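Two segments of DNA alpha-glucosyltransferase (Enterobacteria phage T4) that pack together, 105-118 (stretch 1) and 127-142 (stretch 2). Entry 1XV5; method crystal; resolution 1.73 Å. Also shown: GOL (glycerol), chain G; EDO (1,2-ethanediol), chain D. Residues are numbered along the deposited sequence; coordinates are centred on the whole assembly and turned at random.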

ATOM      1  N   LYS A 105      26.653 -10.597  -7.236  1.00 25.68           N
ATOM      2  CA  LYS A 105      27.507 -11.591  -6.597  1.00 26.79           C
ATOM      3  C   LYS A 105      26.675 -12.786  -6.143  1.00 27.35           C
ATOM      4  O   LYS A 105      25.644 -12.626  -5.489  1.00 26.62           O
ATOM      5  CB  LYS A 105      28.252 -10.981  -5.405  1.00 28.73           C
ATOM      6  CG  LYS A 105      29.195  -9.850  -5.795  1.00 31.28           C
ATOM      7  CD  LYS A 105      30.237  -9.564  -4.725  1.00 35.57           C
ATOM      8  CE  LYS A 105      29.621  -9.013  -3.458  1.00 38.55           C
ATOM      9  NZ  LYS A 105      30.667  -8.726  -2.440  1.00 42.57           N
ATOM     10  N   PRO A 106      27.107 -14.006  -6.504  1.00 26.83           N
ATOM     11  CA  PRO A 106      26.397 -15.232  -6.132  1.00 26.90           C
ATOM     12  C   PRO A 106      26.177 -15.395  -4.631  1.00 26.90           C
ATOM     13  O   PRO A 106      25.200 -16.011  -4.205  1.00 27.80           O
ATOM     14  CB  PRO A 106      27.291 -16.331  -6.704  1.00 27.12           C
ATOM     15  CG  PRO A 106      27.850 -15.687  -7.926  1.00 27.70           C
ATOM     16  CD  PRO A 106      28.218 -14.308  -7.424  1.00 26.09           C
ATOM     17  N   SER A 107      27.082 -14.840  -3.832  1.00 26.13           N
ATOM     18  CA  SER A 107      26.983 -14.952  -2.379  1.00 26.57           C
ATOM     19  C   SER A 107      25.910 -14.047  -1.779  1.00 25.12           C
ATOM     20  O   SER A 107      25.470 -14.263  -0.651  1.00 24.86           O
ATOM     21  CB  SER A 107      28.332 -14.635  -1.736  1.00 26.87           C
ATOM     22  OG  SER A 107      28.694 -13.282  -1.950  1.00 28.43           O
ATOM     23  N   ILE A 108      25.494 -13.032  -2.526  1.00 24.44           N
ATOM     24  CA  ILE A 108      24.473 -12.110  -2.043  1.00 24.41           C
ATOM     25  C   ILE A 108      23.101 -12.780  -2.025  1.00 24.18           C
ATOM     26  O   ILE A 108      22.702 -13.425  -2.997  1.00 23.93           O
ATOM     27  CB  ILE A 108      24.419 -10.835  -2.922  1.00 24.07           C
ATOM     28  CG1 ILE A 108      25.679  -9.996  -2.682  1.00 23.01           C
ATOM     29  CG2 ILE A 108      23.166 -10.031  -2.608  1.00 24.27           C
ATOM     30  CD1 ILE A 108      25.796  -8.762  -3.562  1.00 22.97           C
ATOM     31  N   ARG A 109      22.384 -12.632  -0.916  1.00 23.60           N
ATOM     32  CA  ARG A 109      21.059 -13.228  -0.801  1.00 23.72           C
ATOM     33  C   ARG A 109      20.034 -12.275  -1.393  1.00 22.73           C
ATOM     34  O   ARG A 109      19.786 -11.199  -0.852  1.00 23.90           O
ATOM     35  CB  ARG A 109      20.724 -13.522   0.667  1.00 25.07           C
ATOM     36  CG  ARG A 109      19.384 -14.219   0.857  1.00 28.36           C
ATOM     37  CD  ARG A 109      19.262 -14.866   2.228  1.00 31.71           C
ATOM     38  NE  ARG A 109      20.248 -15.928   2.413  1.00 35.98           N
ATOM     39  CZ  ARG A 109      20.286 -16.745   3.462  1.00 37.50           C
ATOM     40  NH1 ARG A 109      19.389 -16.630   4.432  1.00 39.11           N
ATOM     41  NH2 ARG A 109      21.228 -17.676   3.544  1.00 39.23           N
ATOM     42  N   VAL A 110      19.443 -12.674  -2.511  1.00 21.42           N
ATOM     43  CA  VAL A 110      18.458 -11.846  -3.186  1.00 20.23           C
ATOM     44  C   VAL A 110      17.043 -12.153  -2.717  1.00 19.41           C
ATOM     45  O   VAL A 110      16.572 -13.284  -2.820  1.00 18.27           O
ATOM     46  CB  VAL A 110      18.534 -12.037  -4.712  1.00 20.20           C
ATOM     47  CG1 VAL A 110      17.438 -11.241  -5.395  1.00 20.18           C
ATOM     48  CG2 VAL A 110      19.905 -11.602  -5.215  1.00 19.80           C
ATOM     49  N   VAL A 111      16.374 -11.129  -2.202  1.00 19.51           N
ATOM     50  CA  VAL A 111      15.015 -11.273  -1.710  1.00 17.67           C
ATOM     51  C   VAL A 111      14.064 -10.535  -2.644  1.00 18.04           C
ATOM     52  O   VAL A 111      14.248  -9.350  -2.923  1.00 18.49           O
ATOM     53  CB  VAL A 111      14.883 -10.688  -0.293  1.00 17.33           C
ATOM     54  CG1 VAL A 111      13.470 -10.902   0.226  1.00 17.86           C
ATOM     55  CG2 VAL A 111      15.903 -11.339   0.629  1.00 17.98           C
ATOM     56  N   VAL A 112      13.050 -11.237  -3.132  1.00 17.18           N
ATOM     57  CA  VAL A 112      12.093 -10.617  -4.030  1.00 17.71           C
ATOM     58  C   VAL A 112      10.702 -10.551  -3.423  1.00 17.67           C
ATOM     59  O   VAL A 112      10.143 -11.564  -3.004  1.00 18.14           O
ATOM     60  CB  VAL A 112      12.008 -11.375  -5.365  1.00 19.02           C
ATOM     61  CG1 VAL A 112      10.959 -10.731  -6.256  1.00 17.75           C
ATOM     62  CG2 VAL A 112      13.369 -11.366  -6.051  1.00 19.17           C
ATOM     63  N   TYR A 113      10.156  -9.340  -3.372  1.00 16.60           N
ATOM     64  CA  TYR A 113       8.819  -9.116  -2.840  1.00 16.09           C
ATOM     65  C   TYR A 113       7.885  -8.764  -3.990  1.00 16.79           C
ATOM     66  O   TYR A 113       8.171  -7.847  -4.767  1.00 16.03           O
ATOM     67  CB  TYR A 113       8.811  -7.938  -1.859  1.00 14.78           C
ATOM     68  CG  TYR A 113       9.295  -8.224  -0.454  1.00 15.57           C
ATOM     69  CD1 TYR A 113       8.395  -8.576   0.556  1.00 15.62           C
ATOM     70  CD2 TYR A 113      10.641  -8.081  -0.117  1.00 14.96           C
ATOM     71  CE1 TYR A 113       8.826  -8.766   1.873  1.00 17.26           C
ATOM     72  CE2 TYR A 113      11.083  -8.269   1.192  1.00 15.85           C
ATOM     73  CZ  TYR A 113      10.171  -8.607   2.181  1.00 16.16           C
ATOM     74  OH  TYR A 113      10.599  -8.756   3.478  1.00 16.29           O
ATOM     75  N   GLN A 114       6.783  -9.495  -4.112  1.00 16.59           N
ATOM     76  CA  GLN A 114       5.805  -9.184  -5.142  1.00 16.65           C
ATOM     77  C   GLN A 114       4.726  -8.402  -4.411  1.00 16.66           C
ATOM     78  O   GLN A 114       3.959  -8.964  -3.631  1.00 16.26           O
ATOM     79  CB  GLN A 114       5.202 -10.444  -5.759  1.00 18.18           C
ATOM     80  CG  GLN A 114       4.142 -10.101  -6.788  1.00 19.32           C
ATOM     81  CD  GLN A 114       4.635  -9.056  -7.771  1.00 20.71           C
ATOM     82  OE1 GLN A 114       5.552  -9.307  -8.557  1.00 23.11           O
ATOM     83  NE2 GLN A 114       4.041  -7.872  -7.722  1.00 17.83           N
ATOM     84  N   HIS A 115       4.681  -7.101  -4.673  1.00 15.60           N
ATOM     85  CA  HIS A 115       3.744  -6.203  -4.010  1.00 16.62           C
ATOM     86  C   HIS A 115       2.404  -5.990  -4.694  1.00 17.76           C
ATOM     87  O   HIS A 115       1.507  -5.371  -4.115  1.00 16.63           O
ATOM     88  CB  HIS A 115       4.424  -4.851  -3.806  1.00 15.23           C
ATOM     89  CG  HIS A 115       5.577  -4.900  -2.855  1.00 16.56           C
ATOM     90  ND1 HIS A 115       5.409  -5.038  -1.493  1.00 14.99           N
ATOM     91  CD2 HIS A 115       6.913  -4.865  -3.068  1.00 15.11           C
ATOM     92  CE1 HIS A 115       6.592  -5.087  -0.909  1.00 16.55           C
ATOM     93  NE2 HIS A 115       7.523  -4.986  -1.844  1.00 15.77           N
ATOM     94  N   ASP A 116       2.257  -6.498  -5.911  1.00 18.62           N
ATOM     95  CA  ASP A 116       1.009  -6.312  -6.642  1.00 20.64           C
ATOM     96  C   ASP A 116       0.065  -7.509  -6.581  1.00 20.23           C
ATOM     97  O   ASP A 116       0.447  -8.595  -6.140  1.00 20.48           O
ATOM     98  CB  ASP A 116       1.324  -5.910  -8.082  1.00 24.21           C
ATOM     99  CG  ASP A 116       1.948  -4.523  -8.164  1.00 28.46           C
ATOM    100  OD1 ASP A 116       2.566  -4.195  -9.199  1.00 29.27           O
ATOM    101  OD2 ASP A 116       1.815  -3.753  -7.183  1.00 29.52           O
ATOM    102  N   HIS A 117      -1.173  -7.303  -7.024  1.00 19.74           N
ATOM    103  CA  HIS A 117      -2.192  -8.344  -6.953  1.00 19.41           C
ATOM    104  C   HIS A 117      -2.642  -9.004  -8.258  1.00 22.24           C
ATOM    105  O   HIS A 117      -2.321 -10.161  -8.518  1.00 22.05           O
ATOM    106  CB  HIS A 117      -3.419  -7.777  -6.236  1.00 18.71           C
ATOM    107  CG  HIS A 117      -3.102  -7.139  -4.918  1.00 17.71           C
ATOM    108  ND1 HIS A 117      -2.734  -7.868  -3.806  1.00 15.69           N
ATOM    109  CD2 HIS A 117      -3.068  -5.838  -4.543  1.00 16.17           C
ATOM    110  CE1 HIS A 117      -2.488  -7.041  -2.804  1.00 16.56           C
ATOM    111  NE2 HIS A 117      -2.682  -5.804  -3.226  1.00 15.59           N
ATOM    112  N   SER A 118      -3.404  -8.269  -9.060  1.00 23.50           N
ATOM    113  CA  SER A 118      -3.941  -8.786 -10.315  1.00 27.37           C
ATOM    114  C   SER A 118      -2.915  -9.053 -11.410  1.00 28.11           C
ATOM    115  O   SER A 118      -1.856  -8.429 -11.453  1.00 28.22           O
ATOM    116  CB  SER A 118      -4.998  -7.819 -10.856  1.00 28.34           C
ATOM    117  OG  SER A 118      -5.436  -8.217 -12.142  1.00 34.56           O
ATOM    118  N   GLY A 127      11.103  -8.631 -17.039  1.00 24.88           N
ATOM    119  CA  GLY A 127      12.173  -9.260 -16.289  1.00 24.85           C
ATOM    120  C   GLY A 127      11.781  -9.816 -14.931  1.00 24.60           C
ATOM    121  O   GLY A 127      12.647 -10.105 -14.107  1.00 24.41           O
ATOM    122  N   LEU A 128      10.485  -9.973 -14.685  1.00 24.31           N
ATOM    123  CA  LEU A 128      10.040 -10.512 -13.403  1.00 24.43           C
ATOM    124  C   LEU A 128      10.439 -11.981 -13.270  1.00 25.48           C
ATOM    125  O   LEU A 128      10.830 -12.433 -12.194  1.00 25.35           O
ATOM    126  CB  LEU A 128       8.522 -10.379 -13.257  1.00 22.40           C
ATOM    127  CG  LEU A 128       7.960 -10.853 -11.911  1.00 22.55           C
ATOM    128  CD1 LEU A 128       8.652 -10.111 -10.774  1.00 20.62           C
ATOM    129  CD2 LEU A 128       6.460 -10.613 -11.871  1.00 22.43           C
ATOM    130  N   GLU A 129      10.341 -12.724 -14.370  1.00 25.50           N
ATOM    131  CA  GLU A 129      10.700 -14.137 -14.359  1.00 25.71           C
ATOM    132  C   GLU A 129      12.166 -14.317 -13.991  1.00 24.95           C
ATOM    133  O   GLU A 129      12.503 -15.155 -13.156  1.00 23.40           O
ATOM    134  CB  GLU A 129      10.432 -14.782 -15.725  1.00 27.86           C
ATOM    135  CG  GLU A 129      10.782 -16.266 -15.763  1.00 31.52           C
ATOM    136  CD  GLU A 129      10.494 -16.927 -17.102  1.00 34.34           C
ATOM    137  OE1 GLU A 129      10.694 -18.156 -17.203  1.00 36.19           O
ATOM    138  OE2 GLU A 129      10.069 -16.229 -18.048  1.00 37.08           O
ATOM    139  N   GLU A 130      13.034 -13.528 -14.617  1.00 25.34           N
ATOM    140  CA  GLU A 130      14.464 -13.609 -14.349  1.00 26.37           C
ATOM    141  C   GLU A 130      14.761 -13.215 -12.910  1.00 26.03           C
ATOM    142  O   GLU A 130      15.672 -13.749 -12.279  1.00 25.27           O
ATOM    143  CB  GLU A 130      15.241 -12.701 -15.307  1.00 28.74           C
ATOM    144  CG  GLU A 130      15.259 -13.197 -16.746  1.00 30.76           C
ATOM    145  CD  GLU A 130      14.096 -12.686 -17.575  1.00 33.41           C
ATOM    146  OE1 GLU A 130      13.004 -12.452 -17.017  1.00 32.09           O
ATOM    147  OE2 GLU A 130      14.277 -12.531 -18.799  1.00 34.45           O
ATOM    148  N   THR A 131      13.979 -12.275 -12.397  1.00 25.16           N
ATOM    149  CA  THR A 131      14.146 -11.807 -11.032  1.00 23.12           C
ATOM    150  C   THR A 131      13.784 -12.931 -10.068  1.00 23.43           C
ATOM    151  O   THR A 131      14.496 -13.191  -9.093  1.00 23.18           O
ATOM    152  CB  THR A 131      13.239 -10.591 -10.761  1.00 23.73           C
ATOM    153  OG1 THR A 131      13.541  -9.555 -11.705  1.00 22.81           O
ATOM    154  CG2 THR A 131      13.454 -10.065  -9.347  1.00 21.18           C
ATOM    155  N   VAL A 132      12.671 -13.597 -10.352  1.00 23.72           N
ATOM    156  CA  VAL A 132      12.198 -14.697  -9.523  1.00 23.94           C
ATOM    157  C   VAL A 132      13.184 -15.866  -9.517  1.00 24.21           C
ATOM    158  O   VAL A 132      13.406 -16.492  -8.481  1.00 24.08           O
ATOM    159  CB  VAL A 132      10.818 -15.201 -10.012  1.00 24.88           C
ATOM    160  CG1 VAL A 132      10.428 -16.477  -9.277  1.00 23.67           C
ATOM    161  CG2 VAL A 132       9.767 -14.121  -9.781  1.00 24.96           C
ATOM    162  N   ARG A 133      13.782 -16.152 -10.668  1.00 24.29           N
ATOM    163  CA  ARG A 133      14.726 -17.260 -10.767  1.00 25.54           C
ATOM    164  C   ARG A 133      16.027 -17.026  -9.998  1.00 24.72           C
ATOM    165  O   ARG A 133      16.679 -17.979  -9.571  1.00 25.65           O
ATOM    166  CB  ARG A 133      15.027 -17.560 -12.236  1.00 28.03           C
ATOM    167  CG  ARG A 133      13.813 -18.067 -13.004  1.00 31.54           C
ATOM    168  CD  ARG A 133      14.134 -18.358 -14.463  1.00 35.55           C
ATOM    169  NE  ARG A 133      12.958 -18.833 -15.191  1.00 38.18           N
ATOM    170  CZ  ARG A 133      12.387 -20.018 -15.002  1.00 39.20           C
ATOM    171  NH1 ARG A 133      12.883 -20.864 -14.109  1.00 39.24           N
ATOM    172  NH2 ARG A 133      11.313 -20.355 -15.703  1.00 40.73           N
ATOM    173  N   ARG A 134      16.399 -15.765  -9.817  1.00 22.13           N
ATOM    174  CA  ARG A 134      17.621 -15.437  -9.088  1.00 22.24           C
ATOM    175  C   ARG A 134      17.356 -15.347  -7.589  1.00 21.05           C
ATOM    176  O   ARG A 134      18.256 -15.542  -6.773  1.00 22.26           O
ATOM    177  CB  ARG A 134      18.192 -14.101  -9.577  1.00 20.79           C
ATOM    178  CG  ARG A 134      19.370 -13.587  -8.749  1.00 21.83           C
ATOM    179  CD  ARG A 134      20.556 -14.538  -8.812  1.00 23.42           C
ATOM    180  NE  ARG A 134      21.676 -14.104  -7.975  1.00 23.19           N
ATOM    181  CZ  ARG A 134      21.725 -14.225  -6.652  1.00 24.66           C
ATOM    182  NH1 ARG A 134      22.790 -13.799  -5.986  1.00 24.18           N
ATOM    183  NH2 ARG A 134      20.715 -14.776  -5.991  1.00 24.72           N
ATOM    184  N   ALA A 135      16.111 -15.057  -7.237  1.00 20.97           N
ATOM    185  CA  ALA A 135      15.721 -14.910  -5.842  1.00 20.48           C
ATOM    186  C   ALA A 135      16.007 -16.120  -4.961  1.00 20.64           C
ATOM    187  O   ALA A 135      15.792 -17.264  -5.357  1.00 20.67           O
ATOM    188  CB  ALA A 135      14.240 -14.558  -5.757  1.00 20.51           C
ATOM    189  N   ASP A 136      16.494 -15.845  -3.756  1.00 20.58           N
ATOM    190  CA  ASP A 136      16.778 -16.886  -2.780  1.00 21.09           C
ATOM    191  C   ASP A 136      15.583 -16.946  -1.836  1.00 20.15           C
ATOM    192  O   ASP A 136      15.368 -17.941  -1.144  1.00 20.29           O
ATOM    193  CB  ASP A 136      18.045 -16.554  -1.991  1.00 21.72           C
ATOM    194  CG  ASP A 136      19.282 -16.548  -2.861  1.00 23.80           C
ATOM    195  OD1 ASP A 136      19.825 -15.456  -3.130  1.00 23.85           O
ATOM    196  OD2 ASP A 136      19.709 -17.642  -3.286  1.00 24.83           O
ATOM    197  N   VAL A 137      14.813 -15.862  -1.820  1.00 19.13           N
ATOM    198  CA  VAL A 137      13.624 -15.751  -0.982  1.00 18.25           C
ATOM    199  C   VAL A 137      12.574 -14.961  -1.758  1.00 18.40           C
ATOM    200  O   VAL A 137      12.871 -13.899  -2.307  1.00 19.00           O
ATOM    201  CB  VAL A 137      13.924 -14.993   0.334  1.00 18.19           C
ATOM    202  CG1 VAL A 137      12.677 -14.961   1.213  1.00 18.27           C
ATOM    203  CG2 VAL A 137      15.082 -15.658   1.076  1.00 19.67           C
ATOM    204  N   ILE A 138      11.349 -15.478  -1.795  1.00 18.46           N
ATOM    205  CA  ILE A 138      10.260 -14.819  -2.511  1.00 17.92           C
ATOM    206  C   ILE A 138       9.055 -14.609  -1.597  1.00 17.51           C
ATOM    207  O   ILE A 138       8.671 -15.518  -0.861  1.00 17.39           O
ATOM    208  CB  ILE A 138       9.805 -15.667  -3.712  1.00 19.74           C
ATOM    209  CG1 ILE A 138      11.000 -15.960  -4.622  1.00 19.76           C
ATOM    210  CG2 ILE A 138       8.708 -14.941  -4.481  1.00 18.03           C
ATOM    211  CD1 ILE A 138      10.700 -16.987  -5.697  1.00 20.13           C
ATOM    212  N   PHE A 139       8.468 -13.414  -1.656  1.00 16.86           N
ATOM    213  CA  PHE A 139       7.294 -13.072  -0.844  1.00 16.72           C
ATOM    214  C   PHE A 139       6.135 -12.577  -1.715  1.00 16.55           C
ATOM    215  O   PHE A 139       6.352 -11.928  -2.742  1.00 16.53           O
ATOM    216  CB  PHE A 139       7.599 -11.938   0.140  1.00 16.41           C
ATOM    217  CG  PHE A 139       8.494 -12.314   1.286  1.00 17.52           C
ATOM    218  CD1 PHE A 139       9.845 -11.981   1.265  1.00 16.27           C
ATOM    219  CD2 PHE A 139       7.972 -12.918   2.426  1.00 16.15           C
ATOM    220  CE1 PHE A 139      10.662 -12.236   2.367  1.00 16.93           C
ATOM    221  CE2 PHE A 139       8.780 -13.177   3.531  1.00 17.90           C
ATOM    222  CZ  PHE A 139      10.127 -12.833   3.503  1.00 16.97           C
ATOM    223  N   SER A 140       4.908 -12.865  -1.284  1.00 15.57           N
ATOM    224  CA  SER A 140       3.710 -12.402  -1.985  1.00 14.29           C
ATOM    225  C   SER A 140       2.624 -12.127  -0.946  1.00 12.92           C
ATOM    226  O   SER A 140       2.712 -12.593   0.187  1.00 12.91           O
ATOM    227  CB  SER A 140       3.208 -13.445  -2.986  1.00 13.89           C
ATOM    228  OG  SER A 140       2.511 -14.493  -2.339  1.00 16.90           O
ATOM    229  N   HIS A 141       1.599 -11.378  -1.339  1.00 12.66           N
ATOM    230  CA  HIS A 141       0.505 -11.033  -0.432  1.00 14.15           C
ATOM    231  C   HIS A 141      -0.488 -12.168  -0.182  1.00 13.38           C
ATOM    232  O   HIS A 141      -1.248 -12.124   0.787  1.00 14.53           O
ATOM    233  CB  HIS A 141      -0.278  -9.833  -0.972  1.00 14.50           C
ATOM    234  CG  HIS A 141       0.411  -8.516  -0.793  1.00 13.91           C
ATOM    235  ND1 HIS A 141       0.667  -7.968   0.445  1.00 14.15           N
ATOM    236  CD2 HIS A 141       0.863  -7.619  -1.701  1.00 14.91           C
ATOM    237  CE1 HIS A 141       1.243  -6.789   0.292  1.00 15.44           C
ATOM    238  NE2 HIS A 141       1.373  -6.553  -1.001  1.00 14.52           N
ATOM    239  N   SER A 142      -0.493 -13.180  -1.043  1.00 14.23           N
ATOM    240  CA  SER A 142      -1.448 -14.272  -0.873  1.00 16.13           C
ATOM    241  C   SER A 142      -1.039 -15.590  -1.518  1.00 17.30           C
ATOM    242  O   SER A 142      -0.513 -15.617  -2.632  1.00 16.87           O
ATOM    243  CB  SER A 142      -2.810 -13.841  -1.426  1.00 14.96           C
ATOM    244  OG  SER A 142      -3.753 -14.899  -1.368  1.00 17.25           O
TER
HETATM  245  C1  GOL G2002       0.717  -2.713  -0.089  1.00 17.94           C
HETATM  246  O1  GOL G2002      -0.832  -2.439  -0.085  1.00 16.07           O
HETATM  247  C2  GOL G2002       1.593  -2.148  -0.876  1.00 19.86           C
HETATM  248  O2  GOL G2002       1.219  -2.269  -2.163  1.00 20.70           O
HETATM  249  C3  GOL G2002       2.737  -2.735  -0.692  1.00 17.26           C
HETATM  250  O3  GOL G2002       2.971  -4.296  -0.721  1.00 16.92           O
HETATM  251  C1  EDO D1403       1.208  -0.073  -7.448  1.00 35.46           C
HETATM  252  O1  EDO D1403       2.154  -1.016  -7.986  1.00 35.54           O
HETATM  253  C2  EDO D1403       1.670   0.484  -6.095  1.00 34.01           C
HETATM  254  O2  EDO D1403       1.699  -0.535  -5.082  1.00 32.11           O
HETATM  255  O   HOH W   1       1.640 -10.086  -4.181  1.00 17.69           O

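Stretch 1 contributes a strand that runs parallel to the strand at the end of stretch 2. Val111 pairs with Val137, Val112 with Ile138, and Tyr113 with Phe139. The helix 128-134 precedes the second strand and crosses the first at 133°, its axis 8.3 Å away at the closest.

The backbone bonds alternate as a parallel pair requires. Val112 N donates to Val137 O (2.8 Å), and Val112 O accepts from Phe139 N (2.8 Å). Gln114 N then donates to Phe139 O (2.8 Å). Both polar backbone atoms of Val112 and of Phe139 are thus used across the pair. Val110 O takes two donors, Asp136 N at 2.7 Å and Val137 N at 3.3 Å. Alpha carbons add close C-H contacts: Val111 CA lies 3.4 Å from Val137 O, and Ile138 CA lies 3.3 Å from Val112 O.

At the start of the strand, charged side chains satisfy the backbone. Asp136 OD1 accepts from Val110 N (2.9 Å), so Asp136 holds Val110 by both its backbone N and its carboxylate. Asp136 OD1 also forms a salt bridge with Arg134 NH2 (3.1 Å). Arg134 NH1 donates to Ile108 O (3.0 Å) and, weakly, to Lys105 O (3.1 Å). Lys105 O also accepts from Ile108 N (3.0 Å), which closes a type I turn. Val110 CG2 packs over one face of the Arg134 guanidinium, leaving its edge to the carbonyls.

The two sheet faces differ. On one, the rings of Tyr113 and Phe139 form an offset stack, with centroids 4.5 Å apart and planes at 12°. Val111 CG1 meets the edge of the Phe139 ring, 3.8 Å from its CE1. Tyr113 OH is hydrogen-bonded elsewhere in the structure. On the other face, shared with Ile138, Val112 packs against the helix. Val112 CG2 is 3.3 Å from Ala135 CB and 3.5 Å from Thr131 CG2. Thr131 OG1 donates to Gly127 O (2.6 Å), while the Thr131 methyl meets Val112.

From Gln114 O onward, a water bridges the stretches. The water O donates to Gln114 O (2.6 Å) and Asp116 O (2.7 Å), and accepts from His141 N (3.1 Å). A glycerol, probably from the crystallisation liquor, joins two histidines. Glycerol O3 is hydrogen-bonded to His115 ND1 (2.7 Å) and to His141 NE2 (2.8 Å). His117 CE1 approaches His141 CD2 to 3.6 Å, with the two rings oblique.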